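Local structure of tryptophanyl-tRNA synthetase (Cryptosporidium parvum Iowa II, 3HV0) at residues F26-I31 with S251-F256; K64-Y69 with D104-P109. The protein probably catalyses the ATP-dependent attachment of L-tryptophan to tRNA(Trp), as a class I aminoacyl-tRNA synthetase, and is seen here with tryptophan bound in its pocket. All blocks are in the same frame, centred on the assembly; numbering follows the deposited sequence.

Contact 1. Residues F26-I31 with S251-F256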
loop_
_atom_site.group_PDB
_atom_site.type_symbol
_atom_site.label_atom_id
_atom_site.label_comp_id
_atom_site.label_asym_id
_atom_site.label_seq_id
_atom_site.Cartn_x
_atom_site.Cartn_y
_atom_site.Cartn_z
ATOM N N PHE A 26 -4.817 12.300 26.634
ATOM C CA PHE A 26 -4.708 12.128 25.186
ATOM C C PHE A 26 -4.722 13.475 24.472
ATOM O O PHE A 26 -4.111 13.619 23.424
ATOM C CB PHE A 26 -5.854 11.251 24.661
ATOM C CG PHE A 26 -5.578 9.764 24.724
ATOM C CD1 PHE A 26 -4.731 9.220 25.692
ATOM C CD2 PHE A 26 -6.197 8.900 23.818
ATOM C CE1 PHE A 26 -4.493 7.852 25.739
ATOM C CE2 PHE A 26 -5.964 7.529 23.860
ATOM C CZ PHE A 26 -5.113 7.005 24.824
ATOM N N GLY A 27 -5.414 14.452 25.052
ATOM C CA GLY A 27 -5.507 15.794 24.487
ATOM C C GLY A 27 -6.883 16.116 23.937
ATOM O O GLY A 27 -7.029 17.046 23.146
ATOM N N CYS A 28 -7.895 15.359 24.357
ATOM C CA CYS A 28 -9.263 15.581 23.898
ATOM C C CYS A 28 -9.923 16.676 24.712
ATOM O O CYS A 28 -9.376 17.128 25.707
ATOM C CB CYS A 28 -10.089 14.295 23.988
ATOM S SG CYS A 28 -9.288 12.852 23.227
ATOM N N LYS A 29 -11.088 17.111 24.254
ATOM C CA LYS A 29 -11.926 18.058 24.979
ATOM C C LYS A 29 -13.303 17.425 25.153
ATOM O O LYS A 29 -13.770 16.711 24.278
ATOM C CB LYS A 29 -12.055 19.370 24.195
ATOM C CG LYS A 29 -11.084 20.460 24.615
ATOM C CD LYS A 29 -10.649 21.337 23.438
ATOM C CE LYS A 29 -9.534 22.323 23.844
ATOM N NZ LYS A 29 -8.510 22.529 22.759
ATOM N N LEU A 30 -13.949 17.683 26.280
ATOM C CA LEU A 30 -15.331 17.282 26.450
ATOM C C LEU A 30 -16.259 18.244 25.714
ATOM O O LEU A 30 -16.008 19.445 25.631
ATOM C CB LEU A 30 -15.702 17.185 27.923
ATOM C CG LEU A 30 -15.614 15.782 28.518
ATOM C CD1 LEU A 30 -14.305 15.106 28.174
ATOM C CD2 LEU A 30 -15.827 15.837 30.024
ATOM N N ILE A 31 -17.339 17.687 25.183
ATOM C CA ILE A 31 -18.295 18.409 24.366
ATOM C C ILE A 31 -19.136 19.259 25.316
ATOM O O ILE A 31 -19.688 18.749 26.291
ATOM C CB ILE A 31 -19.157 17.416 23.535
ATOM C CG1 ILE A 31 -18.273 16.619 22.553
ATOM C CG2 ILE A 31 -20.224 18.138 22.754
ATOM C CD1 ILE A 31 -18.984 15.490 21.839
ATOM N N SER A 251 -12.462 15.536 14.886
ATOM C CA SER A 251 -13.121 14.327 15.275
ATOM C C SER A 251 -14.084 14.539 16.422
ATOM O O SER A 251 -13.945 15.478 17.167
ATOM C CB SER A 251 -12.090 13.229 15.609
ATOM O OG SER A 251 -11.013 13.730 16.358
ATOM N N ILE A 252 -15.076 13.660 16.503
ATOM C CA ILE A 252 -16.021 13.592 17.594
ATOM C C ILE A 252 -16.146 12.114 17.996
ATOM O O ILE A 252 -16.366 11.263 17.142
ATOM C CB ILE A 252 -17.382 14.218 17.187
ATOM C CG1 ILE A 252 -18.325 14.286 18.383
ATOM C CG2 ILE A 252 -18.009 13.474 16.033
ATOM C CD1 ILE A 252 -19.321 15.493 18.291
ATOM N N HIS A 253 -15.988 11.822 19.288
ATOM C CA HIS A 253 -15.665 10.478 19.743
ATOM C C HIS A 253 -16.734 9.894 20.634
ATOM O O HIS A 253 -17.209 10.576 21.531
ATOM C CB HIS A 253 -14.374 10.461 20.565
ATOM C CG HIS A 253 -13.281 11.328 20.031
ATOM N ND1 HIS A 253 -12.474 12.081 20.852
ATOM C CD2 HIS A 253 -12.858 11.560 18.767
ATOM C CE1 HIS A 253 -11.589 12.731 20.118
ATOM N NE2 HIS A 253 -11.799 12.431 18.848
ATOM N N SER A 254 -17.035 8.607 20.440
ATOM C CA SER A 254 -18.052 7.922 21.248
ATOM C C SER A 254 -17.506 6.883 22.226
ATOM O O SER A 254 -16.435 6.309 22.031
ATOM C CB SER A 254 -19.106 7.264 20.366
ATOM O OG SER A 254 -18.537 6.260 19.560
ATOM N N ILE A 255 -18.275 6.667 23.288
ATOM C CA ILE A 255 -17.982 5.656 24.282
ATOM C C ILE A 255 -18.604 4.351 23.792
ATOM O O ILE A 255 -19.698 4.361 23.216
ATOM C CB ILE A 255 -18.545 6.061 25.661
ATOM C CG1 ILE A 255 -17.890 5.239 26.768
ATOM C CG2 ILE A 255 -20.057 5.925 25.693
ATOM C CD1 ILE A 255 -16.481 5.700 27.113
ATOM N N PHE A 256 -17.907 3.232 24.004
ATOM C CA PHE A 256 -18.322 1.955 23.401
ATOM C C PHE A 256 -19.501 1.341 24.155
ATOM O O PHE A 256 -19.656 1.526 25.370
ATOM C CB PHE A 256 -17.130 0.976 23.210
ATOM C CG PHE A 256 -16.688 0.247 24.470
ATOM C CD1 PHE A 256 -17.137 -1.056 24.738
ATOM C CD2 PHE A 256 -15.787 0.837 25.362
ATOM C CE1 PHE A 256 -16.722 -1.748 25.893
ATOM C CE2 PHE A 256 -15.366 0.149 26.524
ATOM C CZ PHE A 256 -15.838 -1.144 26.788
#
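Cys28 SG meets the ND1-CE1 side of the His253 imidazole, taking an oblique position 3.9 Å from CE1 of His253. Cys28 turns SG beside its own backbone N (chi1 -50°), which carries the sulfur toward the histidine. Elsewhere on the same ring, His253 NE2 lies 2.9 Å from Ser251 OG, the hydroxyl standing at the ring edge and in its plane. A second touch is purely aliphatic: Ile31 CD1 rests 3.6 Å from Ile252 CD1, and the two side chains cross at about a right angle. Extension of the Ile31 chain (chi2 172°) brings this methyl across.

No hydrogen bond joins the two segments, because they are next-but-one neighbours at the margin where two antiparallel strands extend the parallel Rossmann-type sheet of the class I catalytic domain. Strand 56-60 runs between them, antiparallel to both, and is bonded to each through its backbone; Ser58 also donates its hydroxyl to Lys29 O. Ile252 and His253 project from opposite faces of the sheet. On one face Phe51 of helix 49-52 packs on both isoleucines; on the other, His253 meets His226 and Asp231, its side chain about 9 Å from the bound tryptophan.

Contact 2. Residues K64-Y69 with D104-P109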
loop_
_atom_site.group_PDB
_atom_site.type_symbol
_atom_site.label_atom_id
_atom_site.label_comp_id
_atom_site.label_asym_id
_atom_site.label_seq_id
_atom_site.Cartn_x
_atom_site.Cartn_y
_atom_site.Cartn_z
ATOM N N LYS A 64 -14.060 23.894 15.096
ATOM C CA LYS A 64 -13.659 24.323 13.751
ATOM C C LYS A 64 -14.730 24.004 12.701
ATOM O O LYS A 64 -14.976 24.817 11.819
ATOM C CB LYS A 64 -12.322 23.685 13.340
ATOM N N ILE A 65 -15.373 22.839 12.810
ATOM C CA ILE A 65 -16.435 22.458 11.861
ATOM C C ILE A 65 -17.633 23.427 11.901
ATOM O O ILE A 65 -18.179 23.827 10.861
ATOM C CB ILE A 65 -16.952 21.036 12.120
ATOM C CG1 ILE A 65 -15.937 19.993 11.622
ATOM C CG2 ILE A 65 -18.293 20.812 11.426
ATOM C CD1 ILE A 65 -14.638 20.049 12.332
ATOM N N LEU A 66 -18.038 23.801 13.111
ATOM C CA LEU A 66 -19.142 24.712 13.284
ATOM C C LEU A 66 -18.738 26.100 12.786
ATOM O O LEU A 66 -19.576 26.828 12.248
ATOM C CB LEU A 66 -19.565 24.768 14.759
ATOM C CG LEU A 66 -20.006 23.446 15.406
ATOM C CD1 LEU A 66 -20.229 23.611 16.904
ATOM C CD2 LEU A 66 -21.273 22.945 14.733
ATOM N N ASP A 67 -17.462 26.461 12.967
ATOM C CA ASP A 67 -16.939 27.738 12.455
ATOM C C ASP A 67 -17.131 27.759 10.946
ATOM O O ASP A 67 -17.658 28.730 10.380
ATOM C CB ASP A 67 -15.440 27.926 12.783
ATOM C CG ASP A 67 -15.185 28.395 14.222
ATOM O OD1 ASP A 67 -16.093 28.954 14.884
ATOM O OD2 ASP A 67 -14.045 28.216 14.696
ATOM N N VAL A 68 -16.699 26.672 10.316
ATOM C CA VAL A 68 -16.783 26.492 8.868
ATOM C C VAL A 68 -18.220 26.496 8.378
ATOM O O VAL A 68 -18.536 27.153 7.396
ATOM C CB VAL A 68 -16.066 25.172 8.429
ATOM C CG1 VAL A 68 -16.695 24.580 7.183
ATOM C CG2 VAL A 68 -14.595 25.445 8.216
ATOM N N TYR A 69 -19.090 25.767 9.066
ATOM C CA TYR A 69 -20.492 25.700 8.667
ATOM C C TYR A 69 -21.186 27.050 8.923
ATOM O O TYR A 69 -22.094 27.438 8.187
ATOM C CB TYR A 69 -21.210 24.564 9.386
ATOM C CG TYR A 69 -22.499 24.146 8.711
ATOM C CD1 TYR A 69 -22.482 23.353 7.571
ATOM C CD2 TYR A 69 -23.738 24.537 9.216
ATOM C CE1 TYR A 69 -23.669 22.955 6.950
ATOM C CE2 TYR A 69 -24.930 24.153 8.602
ATOM C CZ TYR A 69 -24.890 23.369 7.474
ATOM O OH TYR A 69 -26.069 22.994 6.870
ATOM N N ASP A 104 -27.777 14.207 7.951
ATOM C CA ASP A 104 -29.097 14.794 7.789
ATOM C C ASP A 104 -29.103 16.237 8.275
ATOM O O ASP A 104 -29.842 17.067 7.754
ATOM C CB ASP A 104 -30.137 14.011 8.597
ATOM C CG ASP A 104 -30.281 12.582 8.150
ATOM O OD1 ASP A 104 -29.796 12.217 7.054
ATOM O OD2 ASP A 104 -30.887 11.808 8.915
ATOM N N THR A 105 -28.302 16.516 9.300
ATOM C CA THR A 105 -28.337 17.809 9.971
ATOM C C THR A 105 -27.515 18.815 9.201
ATOM O O THR A 105 -27.971 19.920 8.974
ATOM C CB THR A 105 -27.819 17.709 11.409
ATOM O OG1 THR A 105 -28.738 16.929 12.187
ATOM C CG2 THR A 105 -27.708 19.080 12.040
ATOM N N PHE A 106 -26.308 18.420 8.777
ATOM C CA PHE A 106 -25.420 19.331 8.029
ATOM C C PHE A 106 -25.589 19.245 6.514
ATOM O O PHE A 106 -25.191 20.163 5.800
ATOM C CB PHE A 106 -23.957 19.101 8.417
ATOM C CG PHE A 106 -23.642 19.521 9.817
ATOM C CD1 PHE A 106 -23.386 18.582 10.797
ATOM C CD2 PHE A 106 -23.641 20.861 10.161
ATOM C CE1 PHE A 106 -23.106 18.964 12.093
ATOM C CE2 PHE A 106 -23.366 21.257 11.470
ATOM C CZ PHE A 106 -23.105 20.303 12.438
ATOM N N LYS A 107 -26.170 18.143 6.039
ATOM C CA LYS A 107 -26.396 17.914 4.609
ATOM C C LYS A 107 -25.050 17.856 3.860
ATOM O O LYS A 107 -24.881 18.457 2.807
ATOM C CB LYS A 107 -27.309 19.006 4.040
ATOM C CG LYS A 107 -28.433 18.491 3.135
ATOM C CD LYS A 107 -28.522 19.223 1.765
ATOM C CE LYS A 107 -29.627 20.309 1.700
ATOM N NZ LYS A 107 -29.115 21.696 1.900
ATOM N N VAL A 108 -24.079 17.134 4.408
ATOM C CA VAL A 108 -22.747 17.140 3.825
ATOM C C VAL A 108 -22.424 15.785 3.242
ATOM O O VAL A 108 -23.098 14.826 3.560
ATOM C CB VAL A 108 -21.694 17.523 4.860
ATOM C CG1 VAL A 108 -21.900 18.999 5.296
ATOM C CG2 VAL A 108 -21.704 16.526 6.047
ATOM N N PRO A 109 -21.415 15.712 2.356
ATOM C CA PRO A 109 -20.966 14.421 1.817
ATOM C C PRO A 109 -20.377 13.566 2.882
ATOM O O PRO A 109 -19.848 14.112 3.841
ATOM C CB PRO A 109 -19.871 14.799 0.811
ATOM C CG PRO A 109 -20.156 16.186 0.433
ATOM C CD PRO A 109 -20.798 16.841 1.637
#
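Tyr69 and Phe106 form a T-shaped pair in which the tyrosine offers its face and the phenylalanine its edge. The ring planes stand at 79° and the centroids are 4.9 Å apart. Phe106 CD2 is the atom that points in, 3.6 Å above the centre of the Tyr69 ring and thus nearly equidistant from all six of its carbons. The tyrosine ring is thrown outward from its helix with CG anti to the backbone N (chi1 -161°), so that it passes beneath the phenylalanine and carries its hydroxyl on to the backbone beyond. There Tyr69 OH comes to 3.2 Å from Phe106 O, near the point where the helix gives way to Lys107 with its positive phi. Leu66, one turn back from Tyr69, reaches the far end of the Phe106 ring: Leu66 CD2 lies 4.0 Å from Phe106 CZ, and the two side chains cross at about a right angle. One helix thus touches the phenylalanine ring at two places, with an aromatic face at CD2 and a leucine methyl at CZ.

Phe75 adds another edge-to-face partner to Phe106, and Met39 of helix 33-43 packs against it too. The contact thus pins helix 62-70 to the C-terminal end of helix 93-106, the helix of the beta-alpha-beta crossover between the parallel strands 76-81 and 110-114.

Overall arrangement
Both contacts belong to the catalytic domain, with centres 18 Å apart and nearest atoms about 6 Å from each other, without touching. Along the chain, both segments of contact 2 fall between those of contact 1. Contact 1 spans the antiparallel margin of the seven-stranded sheet, from outermost strand 29-30 past 56-60 to 250-254; contact 2 packs helices 62-70 and 93-106 together beside its parallel part. Helix 62-70 leads from strand 56-60 towards strand 76-81, and so connects the two regions. Helix 93-106 follows the class I HIGH-type signature, whereas the KMSKS-type signature comes after strand 250-254, within residues 260-272, which are not modelled, consistent with mobility.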